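Local coordinates for SusD-like carbohydrate binding protein BF1063 (Bacteroides fragilis NCTC 9343, PDB 3I4G) that probably binds carbohydrate at the bacterial outer membrane, at residues Asp223-Gly228 and Ala388-Gly393. Residues are numbered along the deposited sequence; the frame is centred on the assembly and turned at random. Where two conformers were deposited one is given.
Sequences DIMELG and AEVLLG
Val-390 presents both of its methyl groups to Ile-224, and Leu-391 offers one methyl to Met-225, a selenomethionine; no hydrogen bond links the two helices, so the contact is purely apolar. The branches of Val-390 divide the work. Its CG1, anti to the backbone N (chi1 172°), lies 3.9 Å from Ile-224 CB and equally close to Ile-224 CG2, resting against the base of the isoleucine side chain. The other branch, CG2, meets the far end of the same side chain, 3.9 Å from Ile-224 CD1. Base and tip of Ile-224 are thus both engaged by the one valine.

Met-225 touches its partner along its length. Its CG, SE and CE lie 3.8, 3.9 and 3.7 Å from Leu-391 CD2, nearly equal distances, as expected for a chain curled around one methyl; the bend at chi3 (66°) turns CE back to complete the curve. Leu-391 CB does not point at the other helix, and of its two methyls CD2 is the one that reaches across to Met-225.

The local axes stand 10.3 Å apart at closest approach and cross at -122°, consistent with side chains rather than backbones filling the interface, which buries 190 Å² in total.

Within the SusD-like fold, this joins the C-terminal end of helix 214-227 to the beginning of helix 387-400. Ile-224 also packs on Leu-201 and Ala-202 of helix 197-211, Met-225 on Tyr-387 and Tyr-394, and Leu-391 on Ile-232, while Leu-392 meets helix 433-447 and strand 380-386 leads into helix 387-400.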
ATOM      1  N   ASP A 223     -12.784   6.018 -17.071  1.00  8.90           N
ATOM      2  CA  ASP A 223     -12.100   5.728 -18.337  1.00  8.82           C
ATOM      3  C   ASP A 223     -11.490   4.339 -18.312  1.00  9.98           C
ATOM      4  O   ASP A 223     -11.516   3.635 -19.307  1.00 10.86           O
ATOM      5  CB  ASP A 223     -10.993   6.750 -18.645  1.00 10.83           C
ATOM      6  CG  ASP A 223     -11.508   8.116 -19.082  1.00 13.90           C
ATOM      7  OD1 ASP A 223     -12.691   8.238 -19.429  1.00 13.24           O
ATOM      8  OD2 ASP A 223     -10.669   9.074 -19.112  1.00 18.39           O
ATOM      9  N   ILE A 224     -10.962   3.919 -17.159  1.00  9.04           N
ATOM     10  CA  ILE A 224     -10.442   2.564 -17.017  1.00  9.31           C
ATOM     11  C   ILE A 224     -11.580   1.554 -17.191  1.00  9.89           C
ATOM     12  O   ILE A 224     -11.482   0.529 -17.880  1.00  9.82           O
ATOM     13  CB  ILE A 224      -9.749   2.386 -15.660  1.00  8.31           C
ATOM     14  CG1 ILE A 224      -8.541   3.321 -15.550  1.00  9.05           C
ATOM     15  CG2 ILE A 224      -9.348   0.918 -15.438  1.00 10.20           C
ATOM     16  CD1 ILE A 224      -7.971   3.388 -14.155  1.00  9.27           C
HETATM   17  N   MSE A 225     -12.669   1.797 -16.484  1.00  9.41           N
HETATM   18  CA  MSE A 225     -13.840   0.916 -16.598  1.00 10.15           C
HETATM   19  C   MSE A 225     -14.352   0.814 -18.040  1.00  8.89           C
HETATM   20  O   MSE A 225     -14.603  -0.286 -18.534  1.00 10.63           O
HETATM   21  CB  MSE A 225     -14.931   1.416 -15.654  1.00 10.10           C
HETATM   22  CG  MSE A 225     -14.549   1.445 -14.177  1.00  9.01           C
HETATM   23 SE   MSE A 225     -15.687   2.492 -13.073  0.75  8.82          SE
HETATM   24  CE  MSE A 225     -17.387   1.403 -13.238  1.00 10.25           C
ATOM     25  N   GLU A 226     -14.447   1.933 -18.739  0.50  8.80           N
ATOM     26  CA  GLU A 226     -15.007   1.938 -20.091  0.50 10.70           C
ATOM     27  C   GLU A 226     -14.072   1.342 -21.153  0.50  9.04           C
ATOM     28  O   GLU A 226     -14.536   0.899 -22.205  0.50 10.66           O
ATOM     29  CB  GLU A 226     -15.442   3.359 -20.442  0.50  9.12           C
ATOM     30  CG  GLU A 226     -16.675   3.781 -19.665  0.50 14.86           C
ATOM     31  CD  GLU A 226     -17.128   5.180 -19.984  0.50 15.44           C
ATOM     32  OE1 GLU A 226     -16.258   6.059 -20.239  0.50 23.52           O
ATOM     33  OE2 GLU A 226     -18.356   5.398 -19.961  0.50 20.58           O
ATOM     34  N   LEU A 227     -12.772   1.304 -20.885  1.00  8.87           N
ATOM     35  CA  LEU A 227     -11.852   0.607 -21.776  1.00  8.62           C
ATOM     36  C   LEU A 227     -12.194  -0.883 -21.799  1.00  9.02           C
ATOM     37  O   LEU A 227     -12.070  -1.568 -22.826  1.00  9.83           O
ATOM     38  CB  LEU A 227     -10.390   0.829 -21.377  1.00  9.04           C
ATOM     39  CG  LEU A 227      -9.776   2.154 -21.831  1.00  8.71           C
ATOM     40  CD1 LEU A 227      -8.579   2.534 -20.991  1.00 11.02           C
ATOM     41  CD2 LEU A 227      -9.432   2.071 -23.324  1.00 14.50           C
ATOM     42  N   GLY A 228     -12.630  -1.407 -20.666  1.00  7.85           N
ATOM     43  CA  GLY A 228     -13.167  -2.767 -20.655  1.00  9.08           C
ATOM     44  C   GLY A 228     -12.181  -3.902 -20.616  1.00  9.22           C
ATOM     45  O   GLY A 228     -12.534  -5.047 -20.852  1.00 10.85           O
ATOM     46  N   ALA A 388     -10.234  -3.416  -8.201  1.00  8.35           N
ATOM     47  CA  ALA A 388     -11.149  -3.121  -7.111  1.00  8.32           C
ATOM     48  C   ALA A 388     -10.963  -1.711  -6.574  1.00  8.26           C
ATOM     49  O   ALA A 388     -11.939  -1.060  -6.198  1.00  9.04           O
ATOM     50  CB  ALA A 388     -10.950  -4.081  -5.984  1.00  9.09           C
ATOM     51  N   GLU A 389      -9.726  -1.210  -6.525  1.00  8.79           N
ATOM     52  CA  GLU A 389      -9.512   0.164  -6.075  1.00  7.73           C
ATOM     53  C   GLU A 389     -10.097   1.137  -7.100  1.00  9.48           C
ATOM     54  O   GLU A 389     -10.649   2.181  -6.741  1.00  9.90           O
ATOM     55  CB  GLU A 389      -8.029   0.465  -5.872  1.00  8.52           C
ATOM     56  CG  GLU A 389      -7.844   1.917  -5.402  1.00  8.47           C
ATOM     57  CD  GLU A 389      -6.416   2.409  -5.338  1.00 10.30           C
ATOM     58  OE1 GLU A 389      -5.485   1.584  -5.335  1.00 10.50           O
ATOM     59  OE2 GLU A 389      -6.230   3.658  -5.287  1.00 11.74           O
ATOM     60  N   VAL A 390      -9.953   0.846  -8.388  1.00  8.58           N
ATOM     61  CA  VAL A 390     -10.535   1.690  -9.423  1.00  7.74           C
ATOM     62  C   VAL A 390     -12.046   1.817  -9.265  1.00  8.19           C
ATOM     63  O   VAL A 390     -12.586   2.924  -9.356  1.00  8.41           O
ATOM     64  CB  VAL A 390     -10.181   1.132 -10.835  1.00  8.86           C
ATOM     65  CG1 VAL A 390     -10.929   1.854 -11.946  1.00  9.61           C
ATOM     66  CG2 VAL A 390      -8.657   1.196 -11.065  1.00 10.68           C
ATOM     67  N   LEU A 391     -12.721   0.691  -9.038  1.00  8.73           N
ATOM     68  CA  LEU A 391     -14.176   0.711  -8.873  1.00  7.88           C
ATOM     69  C   LEU A 391     -14.585   1.478  -7.634  1.00  8.23           C
ATOM     70  O   LEU A 391     -15.499   2.312  -7.678  1.00  8.42           O
ATOM     71  CB  LEU A 391     -14.732  -0.713  -8.808  1.00  7.30           C
ATOM     72  CG  LEU A 391     -14.563  -1.578 -10.037  1.00  7.74           C
ATOM     73  CD1 LEU A 391     -15.169  -2.976  -9.815  1.00  9.46           C
ATOM     74  CD2 LEU A 391     -15.201  -0.919 -11.270  1.00  9.41           C
ATOM     75  N   LEU A 392     -13.889   1.265  -6.515  1.00  8.50           N
ATOM     76  CA  LEU A 392     -14.226   2.004  -5.291  1.00  8.83           C
ATOM     77  C   LEU A 392     -13.827   3.471  -5.401  1.00  8.63           C
ATOM     78  O   LEU A 392     -14.478   4.333  -4.829  1.00  9.02           O
ATOM     79  CB  LEU A 392     -13.598   1.349  -4.069  1.00  9.96           C
ATOM     80  CG  LEU A 392     -14.040  -0.073  -3.764  1.00  9.95           C
ATOM     81  CD1 LEU A 392     -13.215  -0.701  -2.644  1.00 10.94           C
ATOM     82  CD2 LEU A 392     -15.534  -0.118  -3.447  1.00 10.38           C
ATOM     83  N   GLY A 393     -12.759   3.747  -6.123  1.00  8.82           N
ATOM     84  CA  GLY A 393     -12.348   5.120  -6.333  1.00  9.94           C
ATOM     85  C   GLY A 393     -13.352   5.899  -7.156  1.00  8.90           C
ATOM     86  O   GLY A 393     -13.644   7.071  -6.873  1.00  9.02           O
TER